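Local atomic coordinates of pumilio homology domain family member 4 (Saccharomyces cerevisiae, PDB entry 3BWT), a protein that binds single-stranded mRNA through the Pumilio repeats of its PUM-HD domain, the part of the protein contained in this chain. Residues 85-88 / 89-92. Residues are numbered along the deposited sequence; the frame is centred on the assembly and turned at random.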
ATOM      1  N   PRO A  85       0.018 -11.046  23.523  1.00 18.82           N
ATOM      2  CA  PRO A  85      -0.856 -12.200  23.278  1.00 18.03           C
ATOM      3  C   PRO A  85      -2.210 -11.815  22.660  1.00 18.07           C
ATOM      4  O   PRO A  85      -2.992 -12.684  22.285  1.00 17.55           O
ATOM      5  CB  PRO A  85      -1.084 -12.770  24.684  1.00 17.13           C
ATOM      6  CG  PRO A  85       0.039 -12.234  25.508  1.00 16.85           C
ATOM      7  CD  PRO A  85       0.320 -10.882  24.957  1.00 18.84           C
ATOM      8  N   HIS A  86      -2.487 -10.525  22.558  1.00 17.45           N
ATOM      9  CA  HIS A  86      -3.784 -10.090  22.081  1.00 17.31           C
ATOM     10  C   HIS A  86      -3.665  -9.224  20.837  1.00 17.76           C
ATOM     11  O   HIS A  86      -4.545  -8.428  20.529  1.00 16.23           O
ATOM     12  CB  HIS A  86      -4.502  -9.345  23.191  1.00 17.20           C
ATOM     13  CG  HIS A  86      -4.675 -10.162  24.424  1.00 17.96           C
ATOM     14  ND1 HIS A  86      -3.837 -10.052  25.513  1.00 19.36           N
ATOM     15  CD2 HIS A  86      -5.563 -11.134  24.728  1.00 17.85           C
ATOM     16  CE1 HIS A  86      -4.217 -10.909  26.443  1.00 18.46           C
ATOM     17  NE2 HIS A  86      -5.264 -11.573  25.992  1.00 17.16           N
ATOM     18  N   PHE A  87      -2.566  -9.399  20.120  1.00 17.49           N
ATOM     19  CA  PHE A  87      -2.284  -8.561  18.974  1.00 17.73           C
ATOM     20  C   PHE A  87      -3.335  -8.692  17.883  1.00 17.72           C
ATOM     21  O   PHE A  87      -3.665  -7.707  17.235  1.00 19.01           O
ATOM     22  CB  PHE A  87      -0.884  -8.846  18.437  1.00 17.81           C
ATOM     23  CG  PHE A  87       0.178  -8.035  19.097  1.00 17.35           C
ATOM     24  CD1 PHE A  87      -0.142  -7.186  20.146  1.00 17.41           C
ATOM     25  CD2 PHE A  87       1.494  -8.128  18.690  1.00 17.18           C
ATOM     26  CE1 PHE A  87       0.837  -6.431  20.768  1.00 17.82           C
ATOM     27  CE2 PHE A  87       2.475  -7.386  19.307  1.00 17.13           C
ATOM     28  CZ  PHE A  87       2.151  -6.535  20.351  1.00 17.50           C
ATOM     29  N   VAL A  88      -3.869  -9.893  17.684  1.00 17.68           N
ATOM     30  CA  VAL A  88      -4.900 -10.093  16.666  1.00 17.51           C
ATOM     31  C   VAL A  88      -6.143  -9.286  17.014  1.00 17.53           C
ATOM     32  O   VAL A  88      -6.675  -8.545  16.191  1.00 17.58           O
ATOM     33  CB  VAL A  88      -5.283 -11.584  16.501  1.00 17.08           C
ATOM     34  CG1 VAL A  88      -6.579 -11.716  15.741  1.00 16.23           C
ATOM     35  CG2 VAL A  88      -4.174 -12.341  15.789  1.00 17.29           C
ATOM     36  N   GLU A  89      -6.602  -9.437  18.246  1.00 18.51           N
ATOM     37  CA  GLU A  89      -7.757  -8.698  18.713  1.00 18.25           C
ATOM     38  C   GLU A  89      -7.538  -7.202  18.532  1.00 17.04           C
ATOM     39  O   GLU A  89      -8.426  -6.488  18.077  1.00 16.23           O
ATOM     40  CB  GLU A  89      -8.014  -9.007  20.185  1.00 18.78           C
ATOM     41  CG  GLU A  89      -9.139  -8.194  20.786  1.00 18.19           C
ATOM     42  CD  GLU A  89      -9.175  -8.272  22.291  1.00 24.60           C
ATOM     43  OE1 GLU A  89      -8.505  -9.163  22.881  1.00 24.50           O
ATOM     44  OE2 GLU A  89      -9.873  -7.428  22.879  1.00 24.67           O
ATOM     45  N   ILE A  90      -6.348  -6.738  18.895  1.00 16.96           N
ATOM     46  CA  ILE A  90      -6.024  -5.320  18.850  1.00 16.23           C
ATOM     47  C   ILE A  90      -5.924  -4.816  17.415  1.00 16.23           C
ATOM     48  O   ILE A  90      -6.393  -3.726  17.106  1.00 16.23           O
ATOM     49  CB  ILE A  90      -4.715  -5.023  19.598  1.00 17.21           C
ATOM     50  CG1 ILE A  90      -4.806  -5.517  21.043  1.00 16.61           C
ATOM     51  CG2 ILE A  90      -4.400  -3.543  19.566  1.00 16.23           C
ATOM     52  CD1 ILE A  90      -3.513  -5.424  21.803  1.00 16.23           C
ATOM     53  N   SER A  91      -5.324  -5.618  16.545  1.00 16.23           N
ATOM     54  CA  SER A  91      -5.127  -5.253  15.148  1.00 16.23           C
ATOM     55  C   SER A  91      -6.422  -5.195  14.336  1.00 21.26           C
ATOM     56  O   SER A  91      -6.496  -4.476  13.341  1.00 22.35           O
ATOM     57  CB  SER A  91      -4.169  -6.230  14.476  1.00 16.23           C
ATOM     58  OG  SER A  91      -2.872  -6.130  15.023  1.00 16.23           O
ATOM     59  N   LEU A  92      -7.431  -5.961  14.746  1.00 17.06           N
ATOM     60  CA  LEU A  92      -8.696  -5.986  14.034  1.00 16.23           C
ATOM     61  C   LEU A  92      -9.542  -4.762  14.373  1.00 16.23           C
ATOM     62  O   LEU A  92     -10.420  -4.371  13.600  1.00 16.23           O
ATOM     63  CB  LEU A  92      -9.465  -7.268  14.342  1.00 16.23           C
ATOM     64  CG  LEU A  92      -8.849  -8.592  13.889  1.00 19.18           C
ATOM     65  CD1 LEU A  92      -9.888  -9.700  13.993  1.00 17.95           C
ATOM     66  CD2 LEU A  92      -8.301  -8.516  12.468  1.00 16.23           C
TER
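F87 and I90 meet on the buried side of the short helix 87-92, where CD1 of I90 lies at the edge of the phenyl ring, near its plane, 4.1 Å from F87 CD1. L100 of helix 96-106 touches both side chains, and helix 110-120 packs on F87 through V116, S119 and L120. S91, also buried, grips F87 O twice: its backbone N and its OG each hydrogen-bond to that oxygen at 2.8 Å, from opposite faces of the carbonyl plane. With chi1 at -66°, OG lies beside its own backbone N and folds back over the preceding turn, where the hydroxyl donates to F87 O within the helix. I90 N bonds to O of the N-cap residue H86 at 3.0 Å, closing the first turn; further along, L92 N hydrogen-bonds to V88 O at 3.1 Å. The side with exposed E89 and partly exposed H86 is looser, although V52 of helix 51-55 touches both. Their side chains run alongside each other, ring and carboxylate planes nearly perpendicular (88°), and H86 CD2 comes only within 4.0 Å of E89 OE1. V88 CG1 and exposed L92 CD1 touch lightly at 4.3 Å. Such a short helix, packed against two longer ones, is typical of the three-helix Pumilio repeat, here the third.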